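Local coordinates for uncharacterized protein (Peptoclostridium difficile 630, PDB 4YCS) that is of unknown function but belongs to the PnrA-like family of substrate-binding lipoproteins, consistent with capture of a small solute for an ABC transporter, at residues 59-63 and 64-68; 81-84 and 85-88; 92-95 and 96-99; 116-119 and 120-124. All coordinates share one frame; numbering follows the deposited sequence.

Contact 1. Residues 59-63 and 64-68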
loop_
_atom_site.group_PDB
_atom_site.type_symbol
_atom_site.label_atom_id
_atom_site.label_comp_id
_atom_site.label_asym_id
_atom_site.label_seq_id
_atom_site.Cartn_x
_atom_site.Cartn_y
_atom_site.Cartn_z
ATOM N N ASP A 59 6.156 -10.134 1.729
ATOM C CA ASP A 59 6.294 -11.091 2.814
ATOM C C ASP A 59 7.219 -10.579 3.927
ATOM O O ASP A 59 6.917 -10.711 5.120
ATOM C CB ASP A 59 6.783 -12.434 2.263
ATOM C CG ASP A 59 6.849 -13.474 3.342
ATOM O OD1 ASP A 59 5.902 -14.260 3.431
ATOM O OD2 ASP A 59 7.831 -13.459 4.107
ATOM N N ILE A 60 8.343 -9.971 3.538
ATOM C CA ILE A 60 9.209 -9.334 4.515
ATOM C C ILE A 60 8.475 -8.250 5.296
ATOM O O ILE A 60 8.646 -8.161 6.510
ATOM C CB ILE A 60 10.460 -8.741 3.847
ATOM C CG1 ILE A 60 11.413 -9.869 3.339
ATOM C CG2 ILE A 60 11.186 -7.829 4.817
ATOM C CD1 ILE A 60 12.459 -9.356 2.333
ATOM N N LEU A 61 7.692 -7.399 4.627
ATOM C CA LEU A 61 6.930 -6.330 5.301
ATOM C C LEU A 61 5.920 -6.890 6.285
ATOM O O LEU A 61 5.677 -6.278 7.350
ATOM C CB LEU A 61 6.237 -5.405 4.283
ATOM C CG LEU A 61 7.139 -4.611 3.326
ATOM C CD1 LEU A 61 6.322 -3.782 2.369
ATOM C CD2 LEU A 61 8.123 -3.739 4.069
ATOM N N CYS A 62 5.355 -8.066 5.973
ATOM C CA CYS A 62 4.422 -8.743 6.885
ATOM C C CYS A 62 5.094 -9.245 8.157
ATOM O O CYS A 62 4.419 -9.558 9.130
ATOM C CB CYS A 62 3.744 -9.900 6.169
ATOM S SG CYS A 62 2.646 -9.406 4.856
ATOM N N ASN A 63 6.425 -9.274 8.161
ATOM C CA ASN A 63 7.218 -9.644 9.358
ATOM C C ASN A 63 7.968 -8.476 9.954
ATOM O O ASN A 63 8.831 -8.689 10.756
ATOM C CB ASN A 63 8.189 -10.784 8.983
ATOM C CG ASN A 63 7.439 -12.085 8.774
ATOM O OD1 ASN A 63 7.049 -12.730 9.738
ATOM N ND2 ASN A 63 7.178 -12.421 7.542
ATOM N N ASP A 64 7.600 -7.242 9.588
ATOM C CA ASP A 64 8.244 -6.023 10.118
ATOM C C ASP A 64 7.296 -5.117 10.939
ATOM O O ASP A 64 7.571 -3.959 11.085
ATOM C CB ASP A 64 8.760 -5.161 8.956
ATOM C CG ASP A 64 10.049 -5.668 8.361
ATOM O OD1 ASP A 64 10.753 -6.410 9.053
ATOM O OD2 ASP A 64 10.362 -5.256 7.216
ATOM N N ASN A 65 6.174 -5.642 11.406
ATOM C CA ASN A 65 5.292 -4.958 12.320
ATOM C C ASN A 65 4.718 -3.632 11.748
ATOM O O ASN A 65 4.831 -2.570 12.365
ATOM C CB ASN A 65 6.011 -4.754 13.676
ATOM C CG ASN A 65 5.025 -4.486 14.835
ATOM O OD1 ASN A 65 3.988 -5.140 14.974
ATOM N ND2 ASN A 65 5.334 -3.484 15.641
ATOM N N TYR A 66 4.088 -3.713 10.598
ATOM C CA TYR A 66 3.374 -2.559 10.018
ATOM C C TYR A 66 1.836 -2.739 10.187
ATOM O O TYR A 66 1.279 -3.802 9.893
ATOM C CB TYR A 66 3.717 -2.428 8.517
ATOM C CG TYR A 66 5.132 -1.955 8.297
ATOM C CD1 TYR A 66 5.523 -0.650 8.608
ATOM C CD2 TYR A 66 6.097 -2.800 7.776
ATOM C CE1 TYR A 66 6.843 -0.233 8.435
ATOM C CE2 TYR A 66 7.409 -2.376 7.624
ATOM C CZ TYR A 66 7.780 -1.110 7.964
ATOM O OH TYR A 66 9.120 -0.725 7.783
ATOM N N ASP A 67 1.150 -1.696 10.617
ATOM C CA ASP A 67 -0.303 -1.777 10.788
ATOM C C ASP A 67 -0.980 -1.771 9.438
ATOM O O ASP A 67 -2.046 -2.385 9.255
ATOM C CB ASP A 67 -0.782 -0.666 11.687
ATOM C CG ASP A 67 -0.082 -0.719 13.054
ATOM O OD1 ASP A 67 -0.510 -1.550 13.875
ATOM O OD2 ASP A 67 0.916 0.026 13.278
ATOM N N LEU A 68 -0.298 -1.212 8.431
ATOM C CA LEU A 68 -0.844 -1.201 7.064
ATOM C C LEU A 68 0.266 -1.243 6.063
ATOM O O LEU A 68 1.265 -0.535 6.200
ATOM C CB LEU A 68 -1.702 0.068 6.853
ATOM C CG LEU A 68 -2.342 0.289 5.486
ATOM C CD1 LEU A 68 -3.338 -0.803 5.161
ATOM C CD2 LEU A 68 -3.034 1.657 5.394
HETATM O O HOH W 1 3.664 -6.188 9.108
HETATM O O HOH W 2 4.999 -8.266 11.578
#

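Contact 2. Residues 81-84 and 85-88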
loop_
_atom_site.group_PDB
_atom_site.type_symbol
_atom_site.label_atom_id
_atom_site.label_comp_id
_atom_site.label_asym_id
_atom_site.label_seq_id
_atom_site.Cartn_x
_atom_site.Cartn_y
_atom_site.Cartn_z
ATOM N N GLU A 81 -2.160 -10.705 -3.380
ATOM C CA GLU A 81 -3.199 -11.679 -3.045
ATOM C C GLU A 81 -2.601 -12.951 -2.435
ATOM O O GLU A 81 -3.085 -13.456 -1.420
ATOM C CB GLU A 81 -4.007 -12.028 -4.277
ATOM C CG GLU A 81 -5.144 -12.991 -3.976
ATOM C CD GLU A 81 -6.141 -13.151 -5.115
ATOM O OE1 GLU A 81 -5.794 -12.861 -6.296
ATOM O OE2 GLU A 81 -7.282 -13.578 -4.808
HETATM N N MSE A 82 -1.543 -13.453 -3.055
HETATM C CA MSE A 82 -0.787 -14.613 -2.551
HETATM C C MSE A 82 -0.298 -14.439 -1.119
HETATM O O MSE A 82 -0.428 -15.353 -0.297
HETATM C CB MSE A 82 0.422 -14.827 -3.473
HETATM C CG MSE A 82 1.192 -16.129 -3.206
HETATM SE SE MSE A 82 2.948 -16.144 -4.150
HETATM C CE MSE A 82 4.069 -16.170 -2.516
ATOM N N VAL A 83 0.302 -13.281 -0.808
ATOM C CA VAL A 83 0.898 -13.084 0.502
ATOM C C VAL A 83 -0.180 -12.773 1.562
ATOM O O VAL A 83 -0.091 -13.179 2.695
ATOM C CB VAL A 83 1.975 -12.000 0.437
ATOM C CG1 VAL A 83 2.524 -11.693 1.831
ATOM C CG2 VAL A 83 3.103 -12.426 -0.493
ATOM N N ALA A 84 -1.203 -12.044 1.174
ATOM C CA ALA A 84 -2.277 -11.725 2.073
ATOM C C ALA A 84 -3.002 -12.947 2.646
ATOM O O ALA A 84 -3.539 -12.876 3.759
ATOM C CB ALA A 84 -3.272 -10.815 1.375
ATOM N N LYS A 85 -3.066 -14.028 1.867
ATOM C CA LYS A 85 -3.591 -15.306 2.351
ATOM C C LYS A 85 -2.770 -15.860 3.507
ATOM O O LYS A 85 -3.341 -16.557 4.363
ATOM C CB LYS A 85 -3.573 -16.355 1.231
ATOM C CG LYS A 85 -4.596 -16.141 0.133
ATOM C CD LYS A 85 -4.619 -17.381 -0.773
ATOM C CE LYS A 85 -5.186 -17.088 -2.155
ATOM N NZ LYS A 85 -6.673 -17.137 -2.134
ATOM N N LYS A 86 -1.453 -15.562 3.538
ATOM C CA LYS A 86 -0.543 -16.155 4.539
ATOM C C LYS A 86 -0.522 -15.334 5.845
ATOM O O LYS A 86 0.017 -15.787 6.871
ATOM C CB LYS A 86 0.892 -16.280 3.982
ATOM C CG LYS A 86 1.044 -17.103 2.708
ATOM C CD LYS A 86 2.513 -17.320 2.299
ATOM C CE LYS A 86 3.210 -16.028 1.875
ATOM N NZ LYS A 86 4.438 -16.174 1.018
ATOM N N TYR A 87 -1.106 -14.127 5.817
ATOM C CA TYR A 87 -1.107 -13.257 6.986
ATOM C C TYR A 87 -2.497 -12.644 7.174
ATOM O O TYR A 87 -2.704 -11.462 6.843
ATOM C CB TYR A 87 0.001 -12.170 6.837
ATOM C CG TYR A 87 1.372 -12.721 6.701
ATOM C CD1 TYR A 87 2.091 -13.093 7.803
ATOM C CD2 TYR A 87 1.936 -12.960 5.454
ATOM C CE1 TYR A 87 3.349 -13.678 7.693
ATOM C CE2 TYR A 87 3.223 -13.501 5.318
ATOM C CZ TYR A 87 3.914 -13.865 6.459
ATOM O OH TYR A 87 5.168 -14.377 6.397
ATOM N N PRO A 88 -3.460 -13.454 7.651
ATOM C CA PRO A 88 -4.852 -13.020 7.656
ATOM C C PRO A 88 -5.186 -11.784 8.459
ATOM O O PRO A 88 -6.135 -11.113 8.097
ATOM C CB PRO A 88 -5.596 -14.226 8.258
ATOM C CG PRO A 88 -4.698 -15.387 8.068
ATOM C CD PRO A 88 -3.319 -14.851 8.111
#

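Contact 3. Residues 92-95 and 96-99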
loop_
_atom_site.group_PDB
_atom_site.type_symbol
_atom_site.label_atom_id
_atom_site.label_comp_id
_atom_site.label_asym_id
_atom_site.label_seq_id
_atom_site.Cartn_x
_atom_site.Cartn_y
_atom_site.Cartn_z
ATOM N N PHE A 92 -3.873 -4.753 4.374
ATOM C CA PHE A 92 -3.251 -4.275 3.166
ATOM C C PHE A 92 -4.177 -3.342 2.364
ATOM O O PHE A 92 -5.396 -3.368 2.530
ATOM C CB PHE A 92 -2.964 -5.405 2.258
ATOM C CG PHE A 92 -2.141 -6.499 2.821
ATOM C CD1 PHE A 92 -0.767 -6.518 2.599
ATOM C CD2 PHE A 92 -2.733 -7.593 3.432
ATOM C CE1 PHE A 92 -0.009 -7.584 3.016
ATOM C CE2 PHE A 92 -1.955 -8.675 3.840
ATOM C CZ PHE A 92 -0.588 -8.655 3.626
ATOM N N ALA A 93 -3.563 -2.535 1.500
ATOM C CA ALA A 93 -4.272 -1.662 0.551
ATOM C C ALA A 93 -3.566 -1.755 -0.778
ATOM O O ALA A 93 -2.349 -1.918 -0.813
ATOM C CB ALA A 93 -4.326 -0.224 1.021
ATOM N N ILE A 94 -4.329 -1.709 -1.875
ATOM C CA ILE A 94 -3.742 -1.658 -3.181
ATOM C C ILE A 94 -4.334 -0.485 -3.959
ATOM O O ILE A 94 -5.554 -0.261 -3.897
ATOM C CB ILE A 94 -3.878 -2.983 -3.917
ATOM C CG1 ILE A 94 -3.046 -2.936 -5.194
ATOM C CG2 ILE A 94 -5.360 -3.371 -4.126
ATOM C CD1 ILE A 94 -2.900 -4.292 -5.885
ATOM N N ILE A 95 -3.456 0.290 -4.603
ATOM C CA ILE A 95 -3.853 1.441 -5.397
ATOM C C ILE A 95 -3.906 1.092 -6.905
ATOM O O ILE A 95 -2.943 0.583 -7.473
ATOM C CB ILE A 95 -2.942 2.608 -5.157
ATOM C CG1 ILE A 95 -3.041 3.040 -3.687
ATOM C CG2 ILE A 95 -3.309 3.784 -6.075
ATOM C CD1 ILE A 95 -1.888 3.905 -3.271
ATOM N N ASP A 96 -5.065 1.373 -7.517
ATOM C CA ASP A 96 -5.310 1.229 -8.969
ATOM C C ASP A 96 -5.610 -0.206 -9.372
ATOM O O ASP A 96 -5.206 -0.666 -10.432
ATOM C CB ASP A 96 -4.128 1.802 -9.776
ATOM C CG ASP A 96 -4.479 2.063 -11.278
ATOM O OD1 ASP A 96 -5.649 2.429 -11.587
ATOM O OD2 ASP A 96 -3.557 1.910 -12.116
ATOM N N TYR A 97 -6.331 -0.924 -8.517
ATOM C CA TYR A 97 -6.746 -2.302 -8.821
ATOM C C TYR A 97 -7.911 -2.751 -7.931
ATOM O O TYR A 97 -7.916 -2.544 -6.703
ATOM C CB TYR A 97 -5.571 -3.289 -8.711
ATOM C CG TYR A 97 -5.953 -4.666 -9.168
ATOM C CD1 TYR A 97 -6.468 -5.601 -8.280
ATOM C CD2 TYR A 97 -5.841 -5.021 -10.506
ATOM C CE1 TYR A 97 -6.842 -6.858 -8.712
ATOM C CE2 TYR A 97 -6.208 -6.280 -10.946
ATOM C CZ TYR A 97 -6.713 -7.179 -10.050
ATOM O OH TYR A 97 -7.064 -8.404 -10.489
ATOM N N GLU A 98 -8.885 -3.396 -8.553
ATOM C CA GLU A 98 -10.022 -3.956 -7.849
ATOM C C GLU A 98 -10.085 -5.433 -8.168
ATOM O O GLU A 98 -10.055 -5.807 -9.326
ATOM C CB GLU A 98 -11.317 -3.248 -8.255
ATOM C CG GLU A 98 -11.612 -2.017 -7.400
ATOM C CD GLU A 98 -12.810 -1.209 -7.883
ATOM O OE1 GLU A 98 -13.929 -1.761 -7.986
ATOM O OE2 GLU A 98 -12.634 -0.005 -8.151
ATOM N N TYR A 99 -10.152 -6.271 -7.135
ATOM C CA TYR A 99 -10.278 -7.728 -7.305
ATOM C C TYR A 99 -11.731 -8.106 -7.578
ATOM O O TYR A 99 -12.650 -7.465 -7.054
ATOM C CB TYR A 99 -9.836 -8.450 -6.038
ATOM C CG TYR A 99 -8.370 -8.330 -5.738
ATOM C CD1 TYR A 99 -7.874 -7.270 -4.995
ATOM C CD2 TYR A 99 -7.487 -9.280 -6.194
ATOM C CE1 TYR A 99 -6.521 -7.157 -4.736
ATOM C CE2 TYR A 99 -6.141 -9.177 -5.938
ATOM C CZ TYR A 99 -5.660 -8.119 -5.196
ATOM O OH TYR A 99 -4.321 -8.047 -4.958
#

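Contact 4. Residues 116-119 and 120-124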
loop_
_atom_site.group_PDB
_atom_site.type_symbol
_atom_site.label_atom_id
_atom_site.label_comp_id
_atom_site.label_asym_id
_atom_site.label_seq_id
_atom_site.Cartn_x
_atom_site.Cartn_y
_atom_site.Cartn_z
ATOM N N SER A 116 -7.327 12.417 -4.352
ATOM C CA SER A 116 -8.410 13.284 -3.892
ATOM C C SER A 116 -8.365 13.642 -2.395
ATOM O O SER A 116 -9.248 14.357 -1.884
ATOM C CB SER A 116 -9.743 12.610 -4.183
ATOM O OG SER A 116 -9.982 11.519 -3.306
ATOM N N GLY A 117 -7.388 13.118 -1.667
ATOM C CA GLY A 117 -7.438 13.224 -0.194
ATOM C C GLY A 117 -8.062 11.986 0.455
ATOM O O GLY A 117 -7.940 11.760 1.645
ATOM N N TYR A 118 -8.718 11.168 -0.343
ATOM C CA TYR A 118 -9.343 9.945 0.128
ATOM C C TYR A 118 -8.353 8.989 0.700
ATOM O O TYR A 118 -8.645 8.356 1.666
ATOM C CB TYR A 118 -10.069 9.231 -1.028
ATOM C CG TYR A 118 -10.840 7.991 -0.636
ATOM C CD1 TYR A 118 -10.228 6.770 -0.550
ATOM C CD2 TYR A 118 -12.191 8.060 -0.359
ATOM C CE1 TYR A 118 -10.936 5.648 -0.191
ATOM C CE2 TYR A 118 -12.900 6.941 -0.021
ATOM C CZ TYR A 118 -12.266 5.735 0.047
ATOM O OH TYR A 118 -12.974 4.616 0.427
ATOM N N LEU A 119 -7.188 8.864 0.084
ATOM C CA LEU A 119 -6.213 7.925 0.597
ATOM C C LEU A 119 -5.734 8.328 1.980
ATOM O O LEU A 119 -5.642 7.492 2.871
ATOM C CB LEU A 119 -5.037 7.751 -0.354
ATOM C CG LEU A 119 -4.012 6.690 0.089
ATOM C CD1 LEU A 119 -4.667 5.357 0.425
ATOM C CD2 LEU A 119 -2.948 6.474 -0.999
ATOM N N ALA A 120 -5.444 9.605 2.176
ATOM C CA ALA A 120 -4.945 10.071 3.507
ATOM C C ALA A 120 -5.984 9.839 4.581
ATOM O O ALA A 120 -5.672 9.525 5.734
ATOM C CB ALA A 120 -4.610 11.549 3.437
ATOM N N GLY A 121 -7.238 10.020 4.169
ATOM C CA GLY A 121 -8.365 9.842 5.039
ATOM C C GLY A 121 -8.498 8.387 5.418
ATOM O O GLY A 121 -8.723 8.043 6.578
ATOM N N LEU A 122 -8.348 7.538 4.413
ATOM C CA LEU A 122 -8.476 6.089 4.645
ATOM C C LEU A 122 -7.423 5.618 5.633
ATOM O O LEU A 122 -7.703 4.822 6.502
ATOM C CB LEU A 122 -8.332 5.343 3.341
ATOM C CG LEU A 122 -8.512 3.861 3.531
ATOM C CD1 LEU A 122 -9.933 3.441 3.222
ATOM C CD2 LEU A 122 -7.513 3.131 2.683
ATOM N N ILE A 123 -6.206 6.140 5.503
ATOM C CA ILE A 123 -5.106 5.734 6.345
ATOM C C ILE A 123 -5.471 6.174 7.772
ATOM O O ILE A 123 -5.330 5.413 8.737
ATOM C CB ILE A 123 -3.772 6.350 5.832
ATOM C CG1 ILE A 123 -3.412 5.776 4.422
ATOM C CG2 ILE A 123 -2.658 6.066 6.805
ATOM C CD1 ILE A 123 -2.343 6.490 3.609
ATOM N N ALA A 124 -5.930 7.415 7.913
ATOM C CA ALA A 124 -6.325 7.942 9.225
ATOM C C ALA A 124 -7.405 7.110 9.895
ATOM O O ALA A 124 -7.345 6.817 11.086
ATOM C CB ALA A 124 -6.803 9.370 9.088
#

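Contact 1. Residues 59-63 and 64-68
Leu61 and Tyr66 meet at an angle as helix 54-62 gives way to the loop before strand 68-72: the CD2 methyl of Leu61 lies 3.9 Å from CE2 on the ring of Tyr66. With CG of Tyr66 beside its own backbone N (chi1 -71°), the ring turns back under the helix end and brings its edge to the Leu61 carbonyl, Tyr66 CD2 being 3.5 Å from Leu61 O near the ring plane. That oxygen has further partners. Asp64 N donates to Leu61 O over 3.1 Å in a fairly straight bond (159°), arriving from above the carbonyl plane, and a water that accepts from Tyr66 N lies 2.7 Å from Leu61 O and probably donates to it. A second water joins Cys62 O to Asn65 N, so each water spans a carbonyl of the last helical turn and an amide of the loop. Asp64 runs alongside Ile60, both pointing the same way, with its OD2 3.6 Å from Ile60 CG2. Asn63 folds back instead, and its ND2 donates to Asp59 O at 3.0 Å. The positive phi of Asn65 (61°) turns the chain towards the sheet, where Tyr66 packs on Ser9 and Ser11 of strand 8-15. The loop thus joins helix 54-62 to strand 68-72 in the parallel sheet of a Rossmann-like alpha/beta fold.

Contact 2. Residues 81-84 and 85-88
CG1 of Val83 stands anti to its backbone N (chi1 175°), while CG of Tyr87 lies anti to its carbonyl carbon (chi1 -60°); together these torsions bring the valine methyl to the phenol ring four residues on. The two side chains meet at a slant, Val83 CG1 being 3.9 Å from Tyr87 CD2. The same ring edge reaches the backbone, with Tyr87 CD2 3.4 Å from Val83 O, near the ring plane. One residue earlier in each segment, Met82, present as selenomethionine, and Lys86 run side by side in the same direction. Lys86 bends at its third torsion, which places its NZ 3.6 Å from Met82 CE, so the ammonium end abuts a methyl of its neighbour. Glu81 and Lys85 form a looser pair: OE2 of Glu81 and NZ of Lys85 are 4.5 Å apart, too far for a salt bridge, though their opposite charges probably attract.

Along the backbone, Lys85 N bonds Glu81 O weakly, whereas Lys86 N makes a sound 2.9 Å bond to Val83 O, three residues back. Tyr87 N divides itself between Val83 O and Ala84 O, both weak, and Ala84 O also accepts from Asn105 ND2. Lys86 NZ has a long, weak ion pair with Asp59, which may slightly favour the charged form of the aspartate. At its far end the Tyr87 hydroxyl bonds Asn63 ND2 and Asp59 OD1. The polar ends thus tie this part of the chain to the end of helix 54-62, and the two bonds on the hydroxyl should restrain the Tyr87 ring.

Contact 3. Residues 92-95 and 96-99
Tyr97 O accepts a hydrogen bond from the hydroxyl of Ser108 in strand 106-109, and Ile94 CG2 packs 3.7 Å from the same Tyr97 O. No hydrogen bond joins residues 92-95 to 96-99, so the local contact rests on Ile94, both of whose branches reach both tyrosines. CG1 of Ile94 extends anti to its backbone N (chi1 -171°), and this carries CD1 to within 4.0 Å of Tyr97 CB at an oblique approach and 4.1 Å from Tyr99 OH. The shorter branch, besides meeting Tyr97 O, brings Ile94 CG2 to 4.0 Å from Tyr99 CE1, with the side chains of Ile94 and Tyr99 crossing at about a right angle. The tyrosines also meet each other, edge against face: Tyr97 CE1 is 3.5 Å above the plane of the Tyr99 ring, over its centre. Tyr99 is fixed at its polar end too, its hydroxyl bonding the carbonyl of Ala77 at the start of helix 77-84, and its backbone N binds the side chain of Gln102.

Asp96 makes the bend. Its positive phi (80°) turns the chain as the strand ends, and its carboxylate leads away from Ile95, which packs on Ile70 and Val72 of strand 68-72. Asp96 OD1 is hydrogen-bonded to O3 of a bound glycerol, probably from the crystallisation liquor, and the Asp96 side chain also touches Tyr111. In the periplasmic-binding-protein-like alpha/beta fold, ligand sites gather at the C-terminal ends of the parallel strands, and the glycerol is consistent with a pocket here.

Contact 4. Residues 116-119 and 120-124
Leu119 reaches Ile123 one helical turn on. From CB, which lies beside the backbone N of Ala120, the chain extends with CG anti to the Leu119 backbone N (chi1 -176°). CG comes to 3.9 Å from Ile123 CD1. At the tip, Leu119 CD1 is 4.1 Å from the same methyl of Ile123 and 4.3 Å from Leu122 CD2, so this one branch touches both residues. The other tip methyl, CD2, packs toward Ile95 of strand 91-95. Ile123 also lies against the backbone: its CG1 is 3.2 Å from Leu119 O, the carbonyl that accepts from Ile123 N. On an adjoining face, Tyr118 and Leu122 meet at an oblique angle, Tyr118 CE1 being 4.2 Å from Leu122 CD1.

The helix begins at Gly117, the N-cap, whose positive phi (95°) lets the chain turn out of helix 111-115. Just before it, Ser116 OG accepts from Tyr118 N at 3.2 Å, forming an ST turn, and Gly121 N closes the first helical bond on Gly117 O. Helix 118-127 is laid over the edge of the sheet: Tyr118, Leu119 and Leu122 rest on Ile109 of strand 106-109, while Leu119 and Ile123 face Ala31 and Ala35 of helix 22-38.

The contacts follow one another along the chain and meet around the central sheet. Contacts 1 and 2, with centres about 12 Å apart, are the ends of neighbouring helices; Cys62 SG lies 3.8 Å from Val83 CG1. Both reach Phe92 of contact 3, through Cys62 SG (3.5 Å from Phe92 CZ) and Ala84 CB (3.5 Å from Phe92 CE2). On the other side of strand 91-95, Ile95 CD1 meets Leu119 CD2 of contact 4 at 3.6 Å. Contacts 2 and 4 do not touch, their nearest atoms being about 15 Å apart. The bound glycerol adjoins contact 3, whose centre is about 17 Å from that of contact 1.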